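Local structure of short chain alcohol dehydrogenase-related dehydrogenase (Sinorhizobium meliloti, 3TPC) at residues V146-I151 with I191-F196; T63-A68 with M123-A128. The protein belongs to the short-chain dehydrogenase/reductase family and probably acts as an oxidoreductase, although its substrate is not established. All blocks are in the same frame, centred on the assembly; numbering follows the deposited sequence.

Contact 1 of 2, residues V146-I151 with I191-F196; sequences VNTASI and IAPGIF
The CG2 methyl of Thr148 lies against the ring of Pro193, 4.1 Å from its CG, and the two side chains cross at about a right angle. They sit at the C-terminal ends of neighbouring parallel strands, 143-148 and 186-193, in the Rossmann-type sheet of the short-chain dehydrogenase fold. Helices 152-155 and 161-181 lie between these strands, the longer one making the beta-alpha-beta crossover, and the short strand axes run 28° apart.

Parallel register is fixed by two bonds to Ile191: its N donates to Asn147 O at 2.9 Å, and its O accepts from Ala149 N at 2.9 Å. Beyond the bridge the pairing continues past the end of strand 143-148, where Ile151 N reaches Pro193 O at 3.0 Å.

Apolar contacts flank this ladder. Val146 CG1, anti to the backbone N (chi1 -173°), meets Ile191 CD1 at 4.1 Å, on the side where Ile191 also packs on helix 225-237. Across the sheet, Ala149 contacts Val170 of helix 161-181. The Ala192 methyl touches the backbone where the chain has left strand 143-148, 3.7 Å from Ser150 C.

The polar groups of 146-151 find partners within the fold: Thr148 OG1 bonds to Tyr228 OH and Asn87 O, while Thr148 O accepts from Lys167 NZ. Ser150 packs on Tyr163 and Lys167, an arrangement consistent with the Ser-Tyr-Lys active site of the family, and its OG bonds to Ala152 N at the turn into the next helix. One water links this loop to the end of strand 186-193, lying 3.0 Å from Ser150 OG and donating to Pro193 O at 3.1 Å, so that this carbonyl holds both the water and Ile151 N.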
loop_
_atom_site.group_PDB
_atom_site.type_symbol
_atom_site.label_atom_id
_atom_site.label_comp_id
_atom_site.label_asym_id
_atom_site.label_seq_id
_atom_site.Cartn_x
_atom_site.Cartn_y
_atom_site.Cartn_z
ATOM N N VAL D 146 -8.887 -6.449 -17.759
ATOM C CA VAL D 146 -9.288 -6.142 -16.426
ATOM C C VAL D 146 -9.309 -7.429 -15.622
ATOM O O VAL D 146 -9.985 -8.432 -16.008
ATOM C CB VAL D 146 -10.709 -5.520 -16.384
ATOM C CG1 VAL D 146 -11.030 -5.062 -15.005
ATOM C CG2 VAL D 146 -10.794 -4.336 -17.345
ATOM N N ASN D 147 -8.630 -7.410 -14.477
ATOM C CA ASN D 147 -8.712 -8.570 -13.600
ATOM C C ASN D 147 -9.578 -8.348 -12.375
ATOM O O ASN D 147 -9.783 -7.215 -11.913
ATOM C CB ASN D 147 -7.330 -9.022 -13.201
ATOM C CG ASN D 147 -6.418 -9.238 -14.400
ATOM O OD1 ASN D 147 -5.337 -8.673 -14.466
ATOM N ND2 ASN D 147 -6.841 -10.024 -15.339
ATOM N N THR D 148 -10.041 -9.452 -11.816
ATOM C CA THR D 148 -10.846 -9.368 -10.632
ATOM C C THR D 148 -10.075 -9.953 -9.502
ATOM O O THR D 148 -9.821 -11.156 -9.484
ATOM C CB THR D 148 -12.184 -10.149 -10.794
ATOM O OG1 THR D 148 -12.877 -9.649 -11.953
ATOM C CG2 THR D 148 -13.007 -9.947 -9.589
ATOM N N ALA D 149 -9.690 -9.099 -8.562
ATOM C CA ALA D 149 -8.976 -9.548 -7.366
ATOM C C ALA D 149 -10.025 -9.535 -6.280
ATOM O O ALA D 149 -11.134 -10.062 -6.460
ATOM C CB ALA D 149 -7.819 -8.571 -7.021
ATOM N N SER D 150 -9.718 -8.896 -5.168
ATOM C CA SER D 150 -10.701 -8.744 -4.106
ATOM C C SER D 150 -10.080 -7.961 -2.975
ATOM O O SER D 150 -8.862 -7.986 -2.777
ATOM C CB SER D 150 -11.138 -10.118 -3.556
ATOM O OG SER D 150 -11.313 -10.067 -2.152
ATOM N N ILE D 151 -10.920 -7.333 -2.196
ATOM C CA ILE D 151 -10.497 -6.635 -0.968
ATOM C C ILE D 151 -9.780 -7.556 0.045
ATOM O O ILE D 151 -9.062 -7.119 0.902
ATOM C CB ILE D 151 -11.798 -5.923 -0.375
ATOM C CG1 ILE D 151 -11.594 -4.458 -0.364
ATOM C CG2 ILE D 151 -12.288 -6.432 0.900
ATOM C CD1 ILE D 151 -11.696 -3.923 -1.737
ATOM N N ILE D 191 -9.550 -4.727 -10.537
ATOM C CA ILE D 191 -10.523 -4.224 -9.584
ATOM C C ILE D 191 -10.514 -5.102 -8.364
ATOM O O ILE D 191 -10.586 -6.327 -8.485
ATOM C CB ILE D 191 -12.025 -4.308 -10.149
ATOM C CG1 ILE D 191 -12.251 -3.388 -11.328
ATOM C CG2 ILE D 191 -13.011 -3.857 -9.074
ATOM C CD1 ILE D 191 -13.583 -3.687 -12.127
ATOM N N ALA D 192 -10.537 -4.502 -7.191
ATOM C CA ALA D 192 -10.659 -5.309 -5.998
ATOM C C ALA D 192 -12.013 -5.040 -5.391
ATOM O O ALA D 192 -12.193 -4.036 -4.702
ATOM C CB ALA D 192 -9.555 -4.966 -5.018
ATOM N N PRO D 193 -12.999 -5.890 -5.689
ATOM C CA PRO D 193 -14.357 -5.678 -5.180
ATOM C C PRO D 193 -14.472 -6.036 -3.712
ATOM O O PRO D 193 -13.720 -6.854 -3.246
ATOM C CB PRO D 193 -15.189 -6.690 -5.987
ATOM C CG PRO D 193 -14.209 -7.721 -6.424
ATOM C CD PRO D 193 -12.966 -6.978 -6.701
ATOM N N GLY D 194 -15.402 -5.395 -3.008
ATOM C CA GLY D 194 -15.788 -5.761 -1.652
ATOM C C GLY D 194 -16.979 -6.715 -1.711
ATOM O O GLY D 194 -16.998 -7.618 -2.536
ATOM N N ILE D 195 -17.973 -6.509 -0.860
ATOM C CA ILE D 195 -19.049 -7.461 -0.752
ATOM C C ILE D 195 -20.088 -7.164 -1.798
ATOM O O ILE D 195 -20.689 -6.094 -1.760
ATOM C CB ILE D 195 -19.845 -7.292 0.507
ATOM C CG1 ILE D 195 -19.027 -7.599 1.733
ATOM C CG2 ILE D 195 -21.052 -8.285 0.465
ATOM C CD1 ILE D 195 -19.708 -7.076 2.969
ATOM N N PHE D 196 -20.321 -8.116 -2.698
ATOM C CA PHE D 196 -21.314 -7.968 -3.740
ATOM C C PHE D 196 -22.393 -9.043 -3.678
ATOM O O PHE D 196 -22.152 -10.165 -3.195
ATOM C CB PHE D 196 -20.630 -7.994 -5.091
ATOM C CG PHE D 196 -20.104 -6.645 -5.517
ATOM C CD1 PHE D 196 -18.908 -6.143 -4.971
ATOM C CD2 PHE D 196 -20.769 -5.896 -6.471
ATOM C CE1 PHE D 196 -18.412 -4.932 -5.359
ATOM C CE2 PHE D 196 -20.281 -4.657 -6.860
ATOM C CZ PHE D 196 -19.087 -4.174 -6.308
HETATM O O HOH W 1 -14.317 -9.793 -2.557
#

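Contact 2 of 2, residues T63-A68 with M123-A128; sequences TNEADA and MIRLAA
This is a helix-to-helix contact beside the central sheet, in which the first turn of helix 65-79 meets the C-terminal half of helix 106-132 through one salt bridge and a small apolar patch. The polar part is Glu65 with Arg125. Arg125 NH2 donates to Glu65 OE2 at 3.0 Å with an N-H...O angle of 151°, and OE2 receives it through its anti lone pair. Carboxylate and guanidinium planes stand 30° apart. The pairing is single-pronged, because NH2 alone bonds to OE2 while Arg125 NH1 bonds to His104 O of the third subunit. Glu65 reaches the guanidinium edge with CG anti to its backbone N (chi1 177°).

Leu126 CG lies 4.0 Å above one face of the same guanidinium, offset toward its rim. Leu106 of the third subunit packs on both Glu65 and Arg125. An alanine in place of Arg125 would probably leave the Glu65 carboxylate without its charged mate here and the His104 carbonyl of the third subunit without this donor.

Beneath the ion pair, Leu126 CD1 touches Ala68 CB at 3.8 Å, and Leu126 continues onto Thr69 and Leu72 of helix 65-79. The selenomethionine Met123 also points its CE at Ala68, but the modelled approach is too close to be trusted.

Asn64 caps the helix that carries Glu65 and Ala68: its OD1 accepts from Asp67 N at 3.1 Å and, weakly, from Ala66 N at 2.8 Å, an N-cap. Two adjacent helices joined side by side in this way are consistent with the helical layer that packs on one side of the Rossmann-type sheet in short-chain dehydrogenases, here also facing another subunit of the tetramer.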
loop_
_atom_site.group_PDB
_atom_site.type_symbol
_atom_site.label_atom_id
_atom_site.label_comp_id
_atom_site.label_asym_id
_atom_site.label_seq_id
_atom_site.Cartn_x
_atom_site.Cartn_y
_atom_site.Cartn_z
ATOM N N THR D 63 -8.239 -22.781 -16.386
ATOM C CA THR D 63 -7.000 -23.367 -15.852
ATOM C C THR D 63 -6.228 -24.337 -16.780
ATOM O O THR D 63 -4.975 -24.482 -16.683
ATOM C CB THR D 63 -7.353 -24.060 -14.530
ATOM O OG1 THR D 63 -6.897 -23.227 -13.448
ATOM C CG2 THR D 63 -6.778 -25.455 -14.415
ATOM N N ASN D 64 -6.973 -25.000 -17.661
ATOM C CA ASN D 64 -6.435 -25.927 -18.648
ATOM C C ASN D 64 -5.824 -25.185 -19.843
ATOM O O ASN D 64 -6.477 -24.338 -20.448
ATOM C CB ASN D 64 -7.580 -26.833 -19.111
ATOM C CG ASN D 64 -7.102 -27.999 -19.925
ATOM O OD1 ASN D 64 -6.744 -27.848 -21.093
ATOM N ND2 ASN D 64 -7.117 -29.183 -19.320
ATOM N N GLU D 65 -4.573 -25.480 -20.180
ATOM C CA GLU D 65 -3.939 -24.841 -21.347
ATOM C C GLU D 65 -4.704 -25.100 -22.669
ATOM O O GLU D 65 -4.863 -24.187 -23.495
ATOM C CB GLU D 65 -2.463 -25.254 -21.488
ATOM C CG GLU D 65 -1.745 -24.680 -22.736
ATOM C CD GLU D 65 -0.220 -24.919 -22.750
ATOM O OE1 GLU D 65 0.228 -26.059 -23.039
ATOM O OE2 GLU D 65 0.543 -23.960 -22.498
ATOM N N ALA D 66 -5.189 -26.321 -22.869
ATOM C CA ALA D 66 -5.859 -26.639 -24.154
ATOM C C ALA D 66 -7.233 -26.023 -24.301
ATOM O O ALA D 66 -7.634 -25.671 -25.397
ATOM C CB ALA D 66 -5.900 -28.154 -24.438
ATOM N N ASP D 67 -7.956 -25.908 -23.200
ATOM C CA ASP D 67 -9.233 -25.212 -23.225
ATOM C C ASP D 67 -9.080 -23.732 -23.534
ATOM O O ASP D 67 -9.918 -23.136 -24.209
ATOM C CB ASP D 67 -9.931 -25.341 -21.885
ATOM C CG ASP D 67 -10.538 -26.692 -21.681
ATOM O OD1 ASP D 67 -9.981 -27.697 -22.174
ATOM O OD2 ASP D 67 -11.589 -26.742 -21.037
ATOM N N ALA D 68 -8.004 -23.158 -23.024
ATOM C CA ALA D 68 -7.731 -21.773 -23.149
ATOM C C ALA D 68 -7.198 -21.498 -24.559
ATOM O O ALA D 68 -7.537 -20.477 -25.167
ATOM C CB ALA D 68 -6.703 -21.374 -22.081
HETATM N N MSE D 123 -5.285 -17.191 -19.152
HETATM C CA MSE D 123 -6.042 -16.258 -20.015
HETATM C C MSE D 123 -5.248 -15.033 -20.439
HETATM O O MSE D 123 -5.361 -14.588 -21.535
HETATM C CB MSE D 123 -7.327 -15.791 -19.351
HETATM C CG MSE D 123 -8.400 -16.890 -19.185
HETATM SE SE MSE D 123 -8.740 -17.876 -20.862
HETATM C CE MSE D 123 -8.014 -19.465 -20.264
ATOM N N ILE D 124 -4.504 -14.446 -19.555
ATOM C CA ILE D 124 -3.739 -13.290 -19.879
ATOM C C ILE D 124 -2.623 -13.537 -20.861
ATOM O O ILE D 124 -2.435 -12.821 -21.786
ATOM C CB ILE D 124 -3.161 -12.674 -18.615
ATOM C CG1 ILE D 124 -4.237 -11.992 -17.816
ATOM C CG2 ILE D 124 -2.135 -11.717 -18.920
ATOM C CD1 ILE D 124 -3.719 -11.129 -16.802
ATOM N N ARG D 125 -1.887 -14.586 -20.655
ATOM C CA ARG D 125 -0.866 -14.861 -21.597
ATOM C C ARG D 125 -1.381 -15.187 -22.998
ATOM O O ARG D 125 -0.822 -14.781 -23.974
ATOM C CB ARG D 125 0.101 -15.896 -21.080
ATOM C CG ARG D 125 -0.274 -17.249 -21.363
ATOM C CD ARG D 125 0.194 -18.181 -20.340
ATOM N NE ARG D 125 -0.495 -19.405 -20.593
ATOM C CZ ARG D 125 -0.066 -20.367 -21.380
ATOM N NH1 ARG D 125 1.090 -20.294 -21.951
ATOM N NH2 ARG D 125 -0.815 -21.393 -21.580
ATOM N N LEU D 126 -2.428 -15.965 -23.077
ATOM C CA LEU D 126 -3.030 -16.253 -24.353
ATOM C C LEU D 126 -3.814 -15.172 -25.066
ATOM O O LEU D 126 -3.641 -14.969 -26.216
ATOM C CB LEU D 126 -3.756 -17.576 -24.331
ATOM C CG LEU D 126 -2.880 -18.782 -24.032
ATOM C CD1 LEU D 126 -3.710 -19.974 -23.955
ATOM C CD2 LEU D 126 -1.825 -18.980 -24.998
ATOM N N ALA D 127 -4.639 -14.449 -24.349
ATOM C CA ALA D 127 -5.308 -13.281 -24.916
ATOM C C ALA D 127 -4.329 -12.223 -25.387
ATOM O O ALA D 127 -4.531 -11.574 -26.400
ATOM C CB ALA D 127 -6.233 -12.683 -23.905
ATOM N N ALA D 128 -3.295 -11.993 -24.606
ATOM C CA ALA D 128 -2.455 -10.899 -24.884
ATOM C C ALA D 128 -1.719 -11.170 -26.184
ATOM O O ALA D 128 -1.505 -10.230 -26.964
ATOM C CB ALA D 128 -1.489 -10.690 -23.758
#

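How the contacts relate
Contact 1 belongs to the sheet itself and contact 2 to the helices that flank it; their centres lie about 21 Å apart, and contact 1 is nearer the centre of the chain. Both are largely buried, but contact 2 has an exposed edge at Glu65. Strand-to-strand backbone bonds set the first, whereas side chains do most of the joining in the second, with a charged pair near a subunit interface. No secondary-structure element is held by both, but helix 106-132 of contact 2 is followed in the chain by strand 143-148 of contact 1. They touch where Ile124 CD1 packs 3.6 Å from Asn147 ND2, which places the inward side of that helix against the sheet.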